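Local structure of Two-component insecticidal protein 16 kDa unit (Alcaligenes faecalis, 5V3S) at residues 22-27 and 69-74; 31-36 and 61-66. The protein is the aegerolysin-family 16 kDa unit of a binary toxin that kills corn rootworm, probably acting together with its partner protein. One frame throughout, in Å; residues are numbered along the deposited sequence.

Contact 1 of 2, residues 22-27 and 69-74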
loop_
_atom_site.group_PDB
_atom_site.type_symbol
_atom_site.label_atom_id
_atom_site.label_comp_id
_atom_site.label_asym_id
_atom_site.label_seq_id
_atom_site.Cartn_x
_atom_site.Cartn_y
_atom_site.Cartn_z
ATOM N N ILE A 22 1.055 -5.074 -0.665
ATOM C CA ILE A 22 1.062 -4.004 -1.667
ATOM C C ILE A 22 2.535 -3.662 -1.994
ATOM O O ILE A 22 3.310 -3.384 -1.122
ATOM C CB ILE A 22 0.156 -2.818 -1.320
ATOM C CG1 ILE A 22 0.087 -1.841 -2.446
ATOM C CG2 ILE A 22 0.586 -2.084 -0.101
ATOM C CD1 ILE A 22 -1.158 -1.013 -2.434
ATOM N N THR A 23 2.874 -3.696 -3.267
ATOM C CA THR A 23 4.256 -3.447 -3.653
ATOM C C THR A 23 4.193 -2.141 -4.453
ATOM O O THR A 23 3.380 -2.049 -5.369
ATOM C CB THR A 23 4.833 -4.640 -4.454
ATOM O OG1 THR A 23 4.891 -5.764 -3.623
ATOM C CG2 THR A 23 6.206 -4.335 -4.896
ATOM N N ILE A 24 5.074 -1.167 -4.122
ATOM C CA ILE A 24 5.187 0.130 -4.831
ATOM C C ILE A 24 6.540 0.165 -5.498
ATOM O O ILE A 24 7.568 -0.027 -4.799
ATOM C CB ILE A 24 5.052 1.293 -3.821
ATOM C CG1 ILE A 24 3.769 1.131 -3.031
ATOM C CG2 ILE A 24 5.102 2.680 -4.479
ATOM C CD1 ILE A 24 3.956 0.525 -1.671
ATOM N N PHE A 25 6.532 0.271 -6.835
ATOM C CA PHE A 25 7.788 0.250 -7.619
ATOM C C PHE A 25 7.827 1.602 -8.235
ATOM O O PHE A 25 6.820 2.042 -8.804
ATOM C CB PHE A 25 7.727 -0.804 -8.774
ATOM C CG PHE A 25 8.994 -0.942 -9.526
ATOM C CD1 PHE A 25 9.967 -1.796 -9.098
ATOM C CD2 PHE A 25 9.259 -0.121 -10.625
ATOM C CE1 PHE A 25 11.156 -1.937 -9.798
ATOM C CE2 PHE A 25 10.496 -0.218 -11.314
ATOM C CZ PHE A 25 11.427 -1.113 -10.867
ATOM N N VAL A 26 9.001 2.240 -8.267
ATOM C CA VAL A 26 9.082 3.657 -8.650
ATOM C C VAL A 26 10.189 3.856 -9.647
ATOM O O VAL A 26 11.138 3.095 -9.613
ATOM C CB VAL A 26 9.324 4.602 -7.459
ATOM C CG1 VAL A 26 8.280 4.313 -6.355
ATOM C CG2 VAL A 26 10.694 4.415 -6.878
ATOM N N VAL A 27 10.033 4.918 -10.423
ATOM C CA VAL A 27 10.964 5.282 -11.517
ATOM C C VAL A 27 11.097 6.783 -11.613
ATOM O O VAL A 27 10.174 7.517 -11.566
ATOM C CB VAL A 27 10.467 4.696 -12.881
ATOM C CG1 VAL A 27 11.410 5.022 -14.017
ATOM C CG2 VAL A 27 10.147 3.226 -12.819
ATOM N N TYR A 69 9.194 -1.359 -2.803
ATOM C CA TYR A 69 9.069 -1.653 -1.333
ATOM C C TYR A 69 7.663 -2.215 -1.141
ATOM O O TYR A 69 6.765 -1.799 -1.873
ATOM C CB TYR A 69 9.167 -0.353 -0.599
ATOM C CG TYR A 69 8.864 -0.431 0.870
ATOM C CD1 TYR A 69 9.762 -1.039 1.783
ATOM C CD2 TYR A 69 7.704 0.180 1.392
ATOM C CE1 TYR A 69 9.498 -1.022 3.193
ATOM C CE2 TYR A 69 7.476 0.217 2.793
ATOM C CZ TYR A 69 8.334 -0.419 3.661
ATOM O OH TYR A 69 8.055 -0.422 5.021
ATOM N N THR A 70 7.523 -3.179 -0.210
ATOM C CA THR A 70 6.243 -3.831 0.011
ATOM C C THR A 70 5.808 -3.575 1.420
ATOM O O THR A 70 6.629 -3.688 2.390
ATOM C CB THR A 70 6.418 -5.346 -0.242
ATOM O OG1 THR A 70 6.814 -5.529 -1.610
ATOM C CG2 THR A 70 5.167 -6.088 0.041
ATOM N N ILE A 71 4.523 -3.295 1.522
ATOM C CA ILE A 71 3.805 -3.151 2.790
ATOM C C ILE A 71 2.875 -4.410 2.867
ATOM O O ILE A 71 2.219 -4.809 1.887
ATOM C CB ILE A 71 3.034 -1.849 2.802
ATOM C CG1 ILE A 71 3.956 -0.660 2.899
ATOM C CG2 ILE A 71 1.996 -1.795 3.895
ATOM C CD1 ILE A 71 3.358 0.671 2.537
ATOM N N ALA A 72 2.711 -4.924 4.056
ATOM C CA ALA A 72 1.861 -6.115 4.202
ATOM C C ALA A 72 1.054 -5.980 5.454
ATOM O O ALA A 72 1.569 -5.530 6.449
ATOM C CB ALA A 72 2.732 -7.329 4.296
ATOM N N SER A 73 -0.197 -6.360 5.414
ATOM C CA SER A 73 -0.996 -6.278 6.604
ATOM C C SER A 73 -1.981 -7.419 6.545
ATOM O O SER A 73 -2.381 -7.754 5.505
ATOM C CB SER A 73 -1.753 -4.986 6.499
ATOM O OG SER A 73 -2.600 -4.779 7.574
ATOM N N CYS A 74 -2.402 -7.936 7.705
ATOM C CA CYS A 74 -3.384 -8.990 7.780
ATOM C C CYS A 74 -4.176 -8.838 9.069
ATOM O O CYS A 74 -3.965 -7.924 9.852
ATOM C CB CYS A 74 -2.695 -10.383 7.771
ATOM S SG CYS A 74 -1.579 -10.696 9.137
#

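Contact 2 of 2, residues 31-36 and 61-66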
loop_
_atom_site.group_PDB
_atom_site.type_symbol
_atom_site.label_atom_id
_atom_site.label_comp_id
_atom_site.label_asym_id
_atom_site.label_seq_id
_atom_site.Cartn_x
_atom_site.Cartn_y
_atom_site.Cartn_z
ATOM N N PHE A 31 11.154 8.226 -3.708
ATOM C CA PHE A 31 9.897 8.592 -3.117
ATOM C C PHE A 31 9.894 8.093 -1.678
ATOM O O PHE A 31 10.720 7.252 -1.335
ATOM C CB PHE A 31 8.727 7.859 -3.877
ATOM C CG PHE A 31 8.563 8.301 -5.311
ATOM C CD1 PHE A 31 9.417 7.856 -6.303
ATOM C CD2 PHE A 31 7.526 9.115 -5.680
ATOM C CE1 PHE A 31 9.174 8.200 -7.660
ATOM C CE2 PHE A 31 7.311 9.514 -6.985
ATOM C CZ PHE A 31 8.164 9.052 -7.990
ATOM N N LYS A 32 8.979 8.663 -0.881
ATOM C CA LYS A 32 8.909 8.480 0.574
ATOM C C LYS A 32 7.501 8.064 0.977
ATOM O O LYS A 32 6.526 8.805 0.608
ATOM C CB LYS A 32 9.256 9.768 1.276
ATOM C CG LYS A 32 9.309 9.699 2.803
ATOM C CD LYS A 32 9.645 11.082 3.381
ATOM C CE LYS A 32 8.607 12.177 3.036
ATOM N NZ LYS A 32 8.745 13.463 3.842
ATOM N N VAL A 33 7.417 6.970 1.758
ATOM C CA VAL A 33 6.122 6.589 2.388
ATOM C C VAL A 33 5.871 7.438 3.627
ATOM O O VAL A 33 6.734 7.578 4.496
ATOM C CB VAL A 33 6.058 5.085 2.689
ATOM C CG1 VAL A 33 4.707 4.768 3.248
ATOM C CG2 VAL A 33 6.429 4.199 1.466
ATOM N N GLU A 34 4.662 8.003 3.784
ATOM C CA GLU A 34 4.333 8.681 5.033
ATOM C C GLU A 34 2.842 8.460 5.258
ATOM O O GLU A 34 2.094 8.009 4.375
ATOM C CB GLU A 34 4.599 10.184 4.970
ATOM C CG GLU A 34 5.993 10.624 4.868
ATOM C CD GLU A 34 6.840 10.397 6.087
ATOM O OE1 GLU A 34 6.386 10.226 7.248
ATOM O OE2 GLU A 34 8.073 10.368 5.840
ATOM N N GLY A 35 2.415 8.776 6.470
ATOM C CA GLY A 35 1.005 8.753 6.755
ATOM C C GLY A 35 0.408 7.337 6.956
ATOM O O GLY A 35 -0.834 7.168 6.949
ATOM N N ALA A 36 1.241 6.300 7.087
ATOM C CA ALA A 36 0.680 4.956 7.252
ATOM C C ALA A 36 -0.104 4.825 8.575
ATOM O O ALA A 36 0.359 5.271 9.633
ATOM C CB ALA A 36 1.800 3.890 7.206
ATOM N N THR A 61 10.100 5.642 5.065
ATOM C CA THR A 61 10.794 4.701 4.183
ATOM C C THR A 61 11.038 5.393 2.833
ATOM O O THR A 61 10.125 5.860 2.186
ATOM C CB THR A 61 9.979 3.406 3.980
ATOM O OG1 THR A 61 9.977 2.705 5.201
ATOM C CG2 THR A 61 10.667 2.414 2.975
ATOM N N ILE A 62 12.263 5.368 2.354
ATOM C CA ILE A 62 12.505 5.894 1.028
ATOM C C ILE A 62 12.533 4.728 0.047
ATOM O O ILE A 62 13.248 3.834 0.310
ATOM C CB ILE A 62 13.866 6.668 1.014
ATOM C CG1 ILE A 62 13.808 7.874 1.985
ATOM C CG2 ILE A 62 14.233 7.117 -0.447
ATOM C CD1 ILE A 62 12.824 8.923 1.627
ATOM N N ILE A 63 11.779 4.835 -1.081
ATOM C CA ILE A 63 11.853 3.951 -2.211
ATOM C C ILE A 63 12.718 4.599 -3.257
ATOM O O ILE A 63 12.360 5.570 -3.865
ATOM C CB ILE A 63 10.493 3.631 -2.818
ATOM C CG1 ILE A 63 9.497 3.240 -1.703
ATOM C CG2 ILE A 63 10.588 2.457 -3.810
ATOM C CD1 ILE A 63 8.129 3.089 -2.139
ATOM N N LYS A 64 13.861 3.991 -3.495
ATOM C CA LYS A 64 14.782 4.523 -4.529
ATOM C C LYS A 64 14.386 4.240 -5.960
ATOM O O LYS A 64 13.780 3.245 -6.282
ATOM C CB LYS A 64 16.156 3.983 -4.264
ATOM C CG LYS A 64 16.691 4.624 -3.005
ATOM C CD LYS A 64 17.970 3.957 -2.544
ATOM C CE LYS A 64 19.113 4.610 -3.257
ATOM N NZ LYS A 64 20.351 3.739 -3.160
ATOM N N ASP A 65 14.844 5.095 -6.861
ATOM C CA ASP A 65 14.639 4.914 -8.251
ATOM C C ASP A 65 14.936 3.514 -8.714
ATOM O O ASP A 65 16.042 3.049 -8.496
ATOM C CB ASP A 65 15.562 5.925 -9.006
ATOM C CG ASP A 65 15.130 6.223 -10.383
ATOM O OD1 ASP A 65 14.392 5.517 -11.082
ATOM O OD2 ASP A 65 15.596 7.278 -10.883
ATOM N N GLU A 66 13.974 2.920 -9.453
ATOM C CA GLU A 66 14.014 1.550 -10.027
ATOM C C GLU A 66 14.017 0.445 -8.984
ATOM O O GLU A 66 14.417 -0.654 -9.310
ATOM C CB GLU A 66 15.133 1.331 -11.053
ATOM C CG GLU A 66 15.109 2.348 -12.225
ATOM C CD GLU A 66 16.340 2.234 -13.135
ATOM O OE1 GLU A 66 17.260 1.414 -12.940
ATOM O OE2 GLU A 66 16.366 3.027 -14.050
#

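Contact 1 of 2, residues 22-27 and 69-74
T23 lays its hydroxyl against that of T70, OG1 to OG1 at 2.8 Å; the two residues form a non-hydrogen-bonded pair of the antiparallel strands, and their hydroxyls hydrogen-bond above it. Both residues adopt the same rotamer, with OG1 anti to the carbonyl carbon and beside the backbone N (chi1 -65° in T23, -62° in T70). The side chains cross obliquely, and each methyl approaches the other's oxygen: T23 CG2 lies 3.5 Å from T70 OG1. Two hydrogen-bonded pairs flank the threonines, I22 with I71 and I24 with Y69, and supply four backbone bonds; the I24 N to Y69 O bond measures 2.9 Å and is almost straight (175°). T23 CA and T70 CA are 4.2 Å apart, and T70 CA rests 3.2 Å from I22 O in a CA-H...O contact.

The reverse face carries I22, I24 and I71, with Y69 beside them. I22 and I71 run side by side in the same direction, with I22 CG2 on I71 CB at 3.8 Å, while I24 CD1 and I71 CD1 meet more loosely at 4.3 Å. These isoleucines face the other sheet, where F87 of strand 83-91 touches all three and L89 adds to I24. Within their own sheet, strands 19-27 and 68-74 are the central pair, bordered by strand 136-144 beyond the first and strand 40-44 beyond the second.

Contact 2 of 2, residues 31-36 and 61-66
The short edge strand 62-63 of the five-stranded antiparallel sheet pairs here with strand 31-38. F31 and I63 form a hydrogen-bonded pair: I63 N donates to F31 O at 2.7 Å, and F31 N donates back to I63 O. Farther along, V33 N reaches T61 O at 3.0 Å. Around the intervening non-hydrogen-bonded pair, K32 with I62, K32 CA lies 3.3 Å from T61 O in a CA-H...O contact.

On the K32 face, the tip of I62 leans across the root of the lysine, I62 CD1 lying 3.7 Å from K32 CB. With the lysine CG anti to the backbone N (chi1 -176°), CG as well as CB comes against that methyl, at nearly the same distance. The lysine chain then bends at chi3 on its way to NZ, and K32 NZ stands 3.7 Å from E34 OE2, a long salt bridge within the strand. This face joins an aliphatic contact at the backbone to charge farther out.

The other face turns inward. V33 CG2 meets I63 CD1 at 4.1 Å as the two side chains cross, and the F31 ring has I63 O at its edge, near the ring plane. I63 also packs on I24, V26 and Y69 of the facing sheet, whereas T61 OG1 is hydrogen-bonded to I58 O. A sheet margin with one apolar face toward a second sheet is characteristic of a beta-sandwich, the architecture of the aegerolysins.

In the fold
Contact 1 joins two central strands of the six-stranded sheet, its centre about 5 Å from the centre of the chain; contact 2 lies at the margin of the opposing sheet, its centre about 11 Å from the centre of the chain. Each buries three of its six touching residues, but their other faces differ: a threonine pair in contact 1, lysine, glutamate and exposed isoleucine in contact 2. The inner faces meet through I63 and F31. A probable hydrogen bond from E66 N to V26 O (2.8 Å) ties 61-66 to 22-27. Along the chain, contact 2 is nested within the loop that contact 1 closes.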